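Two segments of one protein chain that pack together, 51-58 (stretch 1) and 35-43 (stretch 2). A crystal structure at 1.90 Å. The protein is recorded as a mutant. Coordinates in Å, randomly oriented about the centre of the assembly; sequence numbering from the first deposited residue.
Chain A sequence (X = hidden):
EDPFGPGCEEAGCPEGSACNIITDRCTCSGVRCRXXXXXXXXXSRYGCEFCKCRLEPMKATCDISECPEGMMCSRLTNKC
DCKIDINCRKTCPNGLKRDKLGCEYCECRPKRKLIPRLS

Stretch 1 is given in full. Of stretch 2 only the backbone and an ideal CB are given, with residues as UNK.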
# COMPACT_ATOMS: atom_id res chain seq x y z
N CYS A 51 1.54 4.98 1.32
CA CYS A 51 0.69 6.04 1.87
C CYS A 51 -0.79 5.68 1.88
O CYS A 51 -1.62 6.30 1.18
CB CYS A 51 0.90 7.36 1.10
SG CYS A 51 0.09 8.75 1.93
N LYS A 52 -1.15 4.72 2.72
CA LYS A 52 -2.55 4.41 3.02
C LYS A 52 -2.53 4.08 4.52
O LYS A 52 -1.70 3.26 4.95
CB LYS A 52 -2.99 3.16 2.22
CG LYS A 52 -4.48 2.77 2.42
CD LYS A 52 -4.94 1.63 1.49
CE LYS A 52 -6.44 1.76 1.18
NZ LYS A 52 -6.62 2.83 0.05
N CYS A 53 -3.49 4.60 5.28
CA CYS A 53 -3.56 4.31 6.72
C CYS A 53 -4.14 2.92 7.05
O CYS A 53 -5.03 2.42 6.36
CB CYS A 53 -4.38 5.37 7.43
SG CYS A 53 -3.78 7.07 7.15
N ARG A 54 -3.49 2.24 8.00
CA ARG A 54 -4.00 1.01 8.60
C ARG A 54 -5.35 1.27 9.23
O ARG A 54 -5.54 2.28 9.91
CB ARG A 54 -3.06 0.56 9.73
CG ARG A 54 -1.84 -0.19 9.30
CD ARG A 54 -1.15 -0.75 10.52
NE ARG A 54 0.25 -0.92 10.20
CZ ARG A 54 0.76 -2.05 9.72
NH1 ARG A 54 0.06 -3.18 9.87
NH2 ARG A 54 2.02 -2.08 9.27
N LEU A 55 -6.21 0.27 9.19
CA LEU A 55 -7.50 0.40 9.84
C LEU A 55 -7.45 0.04 11.34
O LEU A 55 -8.12 0.66 12.13
CB LEU A 55 -8.56 -0.42 9.07
CG LEU A 55 -8.92 -0.10 7.59
CD1 LEU A 55 -9.10 1.38 7.36
CD2 LEU A 55 -7.80 -0.59 6.67
N GLU A 56 -6.48 -0.77 11.75
CA GLU A 56 -6.31 -1.15 13.15
C GLU A 56 -4.81 -1.19 13.49
O GLU A 56 -3.98 -1.13 12.59
CB GLU A 56 -6.93 -2.52 13.42
CG GLU A 56 -8.36 -2.71 12.89
CD GLU A 56 -9.44 -2.07 13.77
OE1 GLU A 56 -9.50 -2.41 14.97
OE2 GLU A 56 -10.28 -1.30 13.24
N PRO A 57 -4.44 -1.17 14.79
CA PRO A 57 -2.99 -1.17 15.08
C PRO A 57 -2.27 -2.51 14.78
O PRO A 57 -2.91 -3.55 14.65
CB PRO A 57 -2.92 -0.78 16.58
CG PRO A 57 -4.28 -1.08 17.15
CD PRO A 57 -5.26 -0.88 15.99
N MET A 58 -0.99 -2.42 14.43
CA MET A 58 -0.14 -3.60 14.35
C MET A 58 0.21 -3.99 15.78
O MET A 58 0.34 -3.11 16.64
CB MET A 58 1.16 -3.30 13.58
CG MET A 58 1.98 -4.52 13.20
SD MET A 58 3.57 -3.99 12.58
CE MET A 58 4.66 -5.55 12.75
N UNK A 35 0.94 12.23 5.17
CA UNK A 35 -0.32 11.94 5.86
C UNK A 35 -0.06 11.48 7.31
O UNK A 35 0.86 10.68 7.56
CB UNK A 35 -1.10 10.87 5.10
N UNK A 36 -0.80 12.08 8.26
CA UNK A 36 -1.03 11.47 9.59
C UNK A 36 -1.96 10.24 9.61
O UNK A 36 -3.17 10.32 9.40
CB UNK A 36 -1.62 12.53 10.52
N UNK A 37 -1.39 9.09 9.92
CA UNK A 37 -2.16 7.86 10.10
C UNK A 37 -2.11 7.42 11.56
O UNK A 37 -1.05 7.03 12.07
CB UNK A 37 -1.63 6.75 9.19
N UNK A 38 -3.25 7.54 12.28
CA UNK A 38 -3.37 7.16 13.69
C UNK A 38 -2.85 5.78 14.03
O UNK A 38 -2.30 5.59 15.11
CB UNK A 38 -4.84 7.24 14.11
N UNK A 39 -3.01 4.81 13.14
CA UNK A 39 -2.41 3.50 13.34
C UNK A 39 -1.21 3.20 12.47
O UNK A 39 -0.86 2.05 12.29
CB UNK A 39 -3.47 2.42 13.10
N UNK A 40 -0.59 4.22 11.89
CA UNK A 40 0.49 3.96 10.96
C UNK A 40 0.08 3.62 9.52
O UNK A 40 -1.07 3.44 9.20
CB UNK A 40 1.33 2.81 11.51
N UNK A 41 1.08 3.46 8.67
CA UNK A 41 0.93 3.13 7.26
C UNK A 41 0.83 1.64 7.04
O UNK A 41 1.42 0.86 7.75
CB UNK A 41 2.10 3.69 6.45
N UNK A 42 0.01 1.26 6.07
CA UNK A 42 -0.04 -0.11 5.58
C UNK A 42 1.26 -0.50 4.94
O UNK A 42 2.05 0.36 4.55
CB UNK A 42 -1.19 -0.29 4.58
N UNK A 43 1.54 -1.78 4.91
CA UNK A 43 2.73 -2.25 4.23
C UNK A 43 2.34 -3.23 3.15
O UNK A 43 1.34 -3.94 3.28
CB UNK A 43 3.71 -2.89 5.21

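Position 35 sends its CA-to-CB bond toward stretch 1. Its ideal CB lies 4.0 Å from Cys 51 SG and 5.1 Å from Cys 53 SG. Two sulfurs and no charge favour a small or medium apolar side chain, such as alanine, valine or isoleucine. The residue is Val 35, with chi1 t. Val 35 CG2 packs 3.6 Å from Cys 51 SG, and Val 35 CG1 lies 3.8 Å from Cys 53 SG.

Position 36 points away, and its ideal CB has nothing of stretch 1 nearby. Many side chains would suit. The residue is His 36, which touches a crystal neighbour.

Position 37 points toward stretch 1, and its ideal CB is 3.0 Å from Cys 53 SG. That is a clash for a nonbonded carbon but the right spacing for a CB whose own SG is bonded to Cys 53 SG. Cysteine is the clear choice. Cys 37 SG bonds Cys 53 SG at 2.0 Å, with chi3 -69°, and ties the two stretches covalently.

Position 38 follows at phi -50° and psi -36°, inside a type I turn from 37 to 40. Its CB points sideways into space free of stretch 1. Proline fits this phi, but polar residues would also do. The residue is Pro 38, and it too touches a crystal neighbour.

Position 39 points toward stretch 1. Its ideal CB is 3.6 Å from Glu 56 O and 3.8 Å from Arg 54 O, with the Pro 57 ring beyond. A flat aromatic ring, histidine among them, could lie against the proline; a polar chain is also possible. The residue is His 39. Pro 57 CD sits over one face of the His 39 ring, 3.8 Å from its centroid, in a CH-pi contact. One water accepts from His 39 N (2.9 Å from its O) and donates to Arg 54 O (2.9 Å).

Position 40 has phi 82° and psi 176°. A CB here would be jammed against the preceding carbonyl, so glycine is called for. Gly 40 O accepts a hydrogen bond from Arg 54 N at 3.0 Å.

Position 41 pairs with Cys 53 as an antiparallel, non-hydrogen-bonded bridge. Its CB points away overall, though the ideal CB still touches stretch 1, 4.1 Å from Lys 52 O. Beta-branched or aromatic residues suit a strand. The residue is Phe 41. Its ring lies beside Cys 51, with Phe 41 CD1 3.9 Å from Cys 51 CA.

Position 42 points sideways, its ideal CB 3.6 Å from Lys 52 O. The carbonyl of Cys 53 is within reach of a longer chain, which favours a donor such as glutamine, lysine or arginine. The residue is Gln 42. Gln 42 NE2 donates to Cys 53 O at 2.8 Å, while Gln 42 N donates to Lys 52 O at 2.9 Å.

Position 43 points sideways, its ideal CB 4.5 Å from Arg 54 NH2. An acidic or polar residue would suit, or a longer chain whose aliphatic part passes Arg 54 NH2. The residue is Arg 43. Arg 43 CG lies 3.8 Å from Arg 54 NH2, and Arg 43 NE comes within 4.3 Å of it, two like charges close together.

Stretch 2 35-43: VHCPHGFQR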
# COMPACT_ATOMS: atom_id res chain seq x y z
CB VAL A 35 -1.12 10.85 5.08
CG1 VAL A 35 -2.33 10.36 5.86
CG2 VAL A 35 -1.57 11.44 3.74
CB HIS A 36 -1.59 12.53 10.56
CG HIS A 36 -1.67 12.05 11.97
ND1 HIS A 36 -0.55 11.77 12.73
CD2 HIS A 36 -2.72 11.62 12.71
CE1 HIS A 36 -0.90 11.19 13.86
NE2 HIS A 36 -2.21 11.07 13.87
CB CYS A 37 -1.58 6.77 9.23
SG CYS A 37 -1.76 7.06 7.43
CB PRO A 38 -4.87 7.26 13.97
CG PRO A 38 -5.44 8.09 12.90
CD PRO A 38 -4.53 8.01 11.71
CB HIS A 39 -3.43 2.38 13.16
CG HIS A 39 -4.64 2.53 14.01
ND1 HIS A 39 -4.58 2.52 15.39
CD2 HIS A 39 -5.94 2.71 13.69
CE1 HIS A 39 -5.79 2.69 15.88
NE2 HIS A 39 -6.64 2.81 14.87
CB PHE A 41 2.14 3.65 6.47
CG PHE A 41 2.22 5.15 6.40
CD1 PHE A 41 1.22 5.90 5.76
CD2 PHE A 41 3.30 5.83 6.97
CE1 PHE A 41 1.27 7.27 5.70
CE2 PHE A 41 3.36 7.25 6.90
CZ PHE A 41 2.31 7.96 6.25
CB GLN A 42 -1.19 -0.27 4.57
CG GLN A 42 -2.50 0.02 5.25
CD GLN A 42 -3.70 -0.51 4.50
OE1 GLN A 42 -3.64 -1.54 3.82
NE2 GLN A 42 -4.82 0.22 4.61
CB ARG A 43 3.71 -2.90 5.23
CG ARG A 43 4.31 -1.90 6.23
CD ARG A 43 5.51 -2.48 6.94
NE ARG A 43 6.06 -1.58 7.96
CZ ARG A 43 7.25 -0.99 7.86
NH1 ARG A 43 8.04 -1.23 6.81
NH2 ARG A 43 7.62 -0.16 8.80
O HOH W 1 -4.48 4.82 10.66
O HOH W 2 0.19 0.18 14.03
O HOH W 3 3.49 0.48 9.21
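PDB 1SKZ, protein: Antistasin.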